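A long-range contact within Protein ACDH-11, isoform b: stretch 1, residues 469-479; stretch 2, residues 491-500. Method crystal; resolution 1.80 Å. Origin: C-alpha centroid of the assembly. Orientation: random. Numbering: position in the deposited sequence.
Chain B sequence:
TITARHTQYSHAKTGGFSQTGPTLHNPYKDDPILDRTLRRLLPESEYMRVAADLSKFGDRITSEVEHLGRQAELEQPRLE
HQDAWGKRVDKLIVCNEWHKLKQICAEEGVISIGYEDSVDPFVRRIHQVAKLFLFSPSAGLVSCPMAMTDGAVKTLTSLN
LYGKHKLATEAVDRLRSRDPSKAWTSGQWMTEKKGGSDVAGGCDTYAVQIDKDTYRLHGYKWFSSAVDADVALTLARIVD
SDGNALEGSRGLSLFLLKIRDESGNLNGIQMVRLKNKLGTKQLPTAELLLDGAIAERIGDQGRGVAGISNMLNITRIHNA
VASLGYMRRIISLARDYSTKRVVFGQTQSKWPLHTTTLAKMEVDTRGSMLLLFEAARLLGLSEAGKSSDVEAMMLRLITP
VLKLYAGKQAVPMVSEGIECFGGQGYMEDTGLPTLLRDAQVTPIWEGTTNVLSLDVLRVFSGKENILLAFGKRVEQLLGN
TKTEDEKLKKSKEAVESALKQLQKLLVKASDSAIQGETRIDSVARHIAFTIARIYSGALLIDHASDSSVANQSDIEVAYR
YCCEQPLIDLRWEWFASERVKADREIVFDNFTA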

# COMPACT_ATOMS: atom_id res chain seq x y z
N ALA B 469 -43.57 -5.97 -36.50
CA ALA B 469 -42.52 -6.97 -36.57
C ALA B 469 -42.33 -7.72 -35.26
O ALA B 469 -42.23 -8.96 -35.25
CB ALA B 469 -41.21 -6.29 -36.95
N PHE B 470 -42.30 -6.98 -34.15
CA PHE B 470 -42.20 -7.62 -32.86
C PHE B 470 -43.38 -8.56 -32.64
O PHE B 470 -43.20 -9.71 -32.20
CB PHE B 470 -42.15 -6.53 -31.78
CG PHE B 470 -42.07 -7.05 -30.38
CD1 PHE B 470 -41.08 -7.94 -30.01
CD2 PHE B 470 -42.98 -6.60 -29.40
CE1 PHE B 470 -40.99 -8.37 -28.69
CE2 PHE B 470 -42.92 -7.06 -28.10
CZ PHE B 470 -41.91 -7.94 -27.75
N GLY B 471 -44.60 -8.08 -32.97
CA GLY B 471 -45.81 -8.90 -32.83
C GLY B 471 -45.71 -10.22 -33.67
O GLY B 471 -46.09 -11.35 -33.23
N LYS B 472 -45.18 -10.07 -34.89
CA LYS B 472 -44.93 -11.23 -35.76
C LYS B 472 -43.94 -12.23 -35.16
O LYS B 472 -44.23 -13.44 -35.15
CB LYS B 472 -44.39 -10.80 -37.11
CG LYS B 472 -45.45 -10.14 -37.93
CD LYS B 472 -44.94 -9.71 -39.28
CE LYS B 472 -46.12 -9.15 -40.02
NZ LYS B 472 -45.66 -8.67 -41.34
N ARG B 473 -42.80 -11.74 -34.66
CA ARG B 473 -41.84 -12.62 -33.97
C ARG B 473 -42.47 -13.35 -32.76
O ARG B 473 -42.38 -14.58 -32.61
CB ARG B 473 -40.56 -11.83 -33.58
CG ARG B 473 -39.43 -12.65 -32.93
CD ARG B 473 -38.96 -13.80 -33.80
NE ARG B 473 -37.98 -14.68 -33.16
CZ ARG B 473 -38.00 -16.01 -33.24
NH1 ARG B 473 -38.93 -16.63 -33.91
NH2 ARG B 473 -37.07 -16.73 -32.66
N VAL B 474 -43.17 -12.58 -31.91
CA VAL B 474 -43.78 -13.22 -30.76
C VAL B 474 -44.75 -14.30 -31.18
O VAL B 474 -44.73 -15.38 -30.64
CB VAL B 474 -44.50 -12.22 -29.85
CG1 VAL B 474 -45.25 -12.96 -28.75
CG2 VAL B 474 -43.51 -11.29 -29.22
N GLU B 475 -45.60 -14.01 -32.15
CA GLU B 475 -46.54 -15.05 -32.63
C GLU B 475 -45.85 -16.29 -33.27
O GLU B 475 -46.38 -17.48 -33.09
CB GLU B 475 -47.59 -14.46 -33.55
CG GLU B 475 -47.00 -13.77 -34.78
CD GLU B 475 -47.54 -14.25 -36.13
OE1 GLU B 475 -48.77 -14.14 -36.37
OE2 GLU B 475 -46.69 -14.69 -36.97
N GLN B 476 -44.68 -16.10 -33.92
CA GLN B 476 -43.96 -17.29 -34.39
C GLN B 476 -43.59 -18.21 -33.24
O GLN B 476 -43.75 -19.45 -33.29
CB GLN B 476 -42.66 -16.89 -35.06
CG GLN B 476 -42.84 -16.06 -36.31
CD GLN B 476 -41.53 -15.63 -36.96
OE1 GLN B 476 -40.49 -15.53 -36.33
NE2 GLN B 476 -41.59 -15.43 -38.25
N LEU B 477 -43.11 -17.56 -32.18
CA LEU B 477 -42.63 -18.27 -31.01
C LEU B 477 -43.85 -18.99 -30.36
O LEU B 477 -43.81 -20.18 -29.95
CB LEU B 477 -41.95 -17.31 -30.06
CG LEU B 477 -40.52 -16.91 -30.47
CD1 LEU B 477 -40.01 -15.74 -29.63
CD2 LEU B 477 -39.54 -18.09 -30.36
N LEU B 478 -44.96 -18.28 -30.30
CA LEU B 478 -46.10 -18.81 -29.57
C LEU B 478 -46.82 -19.90 -30.41
O LEU B 478 -47.41 -20.84 -29.85
CB LEU B 478 -47.07 -17.69 -29.18
CG LEU B 478 -46.55 -16.69 -28.13
CD1 LEU B 478 -47.66 -15.74 -27.78
CD2 LEU B 478 -46.00 -17.37 -26.90
N GLY B 479 -46.78 -19.78 -31.74
CA GLY B 479 -47.24 -20.90 -32.61
C GLY B 479 -46.29 -22.05 -32.29
O GLY B 479 -45.14 -21.79 -31.92
N SER B 491 -49.42 -19.51 -20.04
CA SER B 491 -48.28 -18.67 -20.33
C SER B 491 -48.43 -17.94 -21.65
O SER B 491 -48.21 -16.72 -21.72
CB SER B 491 -46.98 -19.50 -20.32
OG SER B 491 -46.78 -20.13 -19.06
N LYS B 492 -48.81 -18.69 -22.70
CA LYS B 492 -49.16 -18.09 -23.98
C LYS B 492 -50.21 -17.00 -23.88
O LYS B 492 -50.04 -15.94 -24.50
CB LYS B 492 -49.59 -19.18 -25.00
CG LYS B 492 -50.18 -18.59 -26.29
CD LYS B 492 -50.77 -19.61 -27.25
CE LYS B 492 -50.84 -19.01 -28.65
NZ LYS B 492 -52.10 -19.35 -29.36
N GLU B 493 -51.29 -17.24 -23.11
CA GLU B 493 -52.35 -16.23 -23.05
C GLU B 493 -51.86 -14.99 -22.31
O GLU B 493 -52.27 -13.87 -22.61
CB GLU B 493 -53.62 -16.76 -22.39
CG GLU B 493 -54.27 -17.85 -23.23
CD GLU B 493 -55.31 -18.68 -22.50
OE1 GLU B 493 -55.53 -18.49 -21.30
OE2 GLU B 493 -55.93 -19.53 -23.14
N ALA B 494 -50.96 -15.18 -21.35
CA ALA B 494 -50.34 -14.03 -20.64
C ALA B 494 -49.48 -13.13 -21.58
O ALA B 494 -49.61 -11.90 -21.61
CB ALA B 494 -49.52 -14.54 -19.49
N VAL B 495 -48.67 -13.77 -22.40
CA VAL B 495 -47.84 -13.06 -23.35
C VAL B 495 -48.71 -12.32 -24.40
O VAL B 495 -48.51 -11.13 -24.69
CB VAL B 495 -46.87 -14.04 -24.02
CG1 VAL B 495 -46.12 -13.34 -25.13
CG2 VAL B 495 -45.88 -14.61 -23.03
N GLU B 496 -49.70 -13.01 -24.96
CA GLU B 496 -50.62 -12.36 -25.94
C GLU B 496 -51.34 -11.12 -25.42
O GLU B 496 -51.53 -10.09 -26.14
CB GLU B 496 -51.65 -13.34 -26.50
CG GLU B 496 -51.01 -14.22 -27.55
CD GLU B 496 -51.88 -15.36 -27.97
OE1 GLU B 496 -52.93 -15.61 -27.30
OE2 GLU B 496 -51.52 -15.97 -29.00
N SER B 497 -51.76 -11.26 -24.19
CA SER B 497 -52.46 -10.17 -23.47
C SER B 497 -51.54 -8.96 -23.25
O SER B 497 -51.94 -7.81 -23.47
CB SER B 497 -52.93 -10.66 -22.11
OG SER B 497 -53.70 -9.66 -21.51
N ALA B 498 -50.32 -9.25 -22.84
CA ALA B 498 -49.35 -8.19 -22.59
C ALA B 498 -48.96 -7.53 -23.90
O ALA B 498 -48.85 -6.31 -23.98
CB ALA B 498 -48.14 -8.73 -21.86
N LEU B 499 -48.82 -8.33 -24.95
CA LEU B 499 -48.48 -7.77 -26.23
C LEU B 499 -49.63 -6.89 -26.71
O LEU B 499 -49.42 -5.79 -27.19
CB LEU B 499 -48.21 -8.87 -27.25
CG LEU B 499 -47.95 -8.32 -28.66
CD1 LEU B 499 -46.74 -7.41 -28.77
CD2 LEU B 499 -47.77 -9.50 -29.58
N LYS B 500 -50.85 -7.35 -26.53
CA LYS B 500 -52.03 -6.60 -27.07
C LYS B 500 -52.18 -5.26 -26.35
O LYS B 500 -52.35 -4.20 -26.96
CB LYS B 500 -53.28 -7.39 -26.95
CG LYS B 500 -54.31 -6.70 -27.74
CD LYS B 500 -55.66 -7.28 -27.44
CE LYS B 500 -56.66 -6.57 -28.31
NZ LYS B 500 -57.27 -7.51 -29.28

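Two helices, 469-478 and 491-500, lie side by side and nearly antiparallel, their N-to-C directions 172° apart and their axes 11.1 Å apart at closest approach. No hydrogen bond or salt bridge crosses between them. Each helix satisfies its own backbone with i to i+4 hydrogen bonds, such as Leu478 N to Val474 O at 2.9 Å, so what remains to hold the pair together is the fit of one apolar surface against another. The area buried is modest, 344 Å² with both sides summed.

Because the helices run in opposite directions, the start of one segment meets the end of the other. Gly471 faces Leu499, with their CA atoms 7.2 Å apart, and Leu478 faces Lys492, with CA atoms 6.4 Å apart. On the first helix the contacts come from Phe470, Gly471, Val474 and Leu478; on the second, from Lys492, Val495, Glu496 and Leu499. Steps of three or four residues return each set to the same side of its helix.

At one end the bump belongs to Leu499 and the hollow to the first helix. Leu499 points toward its partner with chi1 t and chi2 p, and its two methyls reach different walls of the hollow. Leu499 CD2 comes 3.8 Å from Gly471 CA and 4.3 Å from Val474 CB, while Leu499 CD1 lies 3.9 Å from Phe470 CE2, approaching the ring obliquely. Gly471 presents bare backbone here, and Leu499 CD2 rests against its CA; a CB on Gly471 would point sideways and lie about 4.0 Å from Leu499 CD2, close but not clashing, so glycine fits this place without being demanded by this contact. Phe470 leaves its own helix sideways, but the end of its ring comes nearer and closes the pocket with a broad apolar wall.

In the middle the fit is between equals. Val474 and Val495 both point toward the opposing helix, both with chi1 t, and their CG1 atoms meet at 3.7 Å. Both residues are buried. Valine, branched at CB, is compact and carries its methyls close to the backbone, which suits a place where two side chains must share the space between the helices.

At the other end the bump comes from the first helix. Leu478, which points toward its partner and has more area covered by the other stretch than any other residue here, sets CD1 3.9 Å from Val495 CG1 and 3.7 Å from Glu496 CG. Leu478 CB lies 4.0 Å from Lys492 CE. The hollow is thus lined partly by the aliphatic portions of charged side chains. Lysine and glutamate suit this border because their methylenes can cover a leucine while their charged ends pair with each other: Lys492 NZ and Glu496 OE2 form a salt bridge at 3.4 Å, one turn apart on the same helix. Just beyond Leu478, Gly479 leaves helical geometry and the first helix ends.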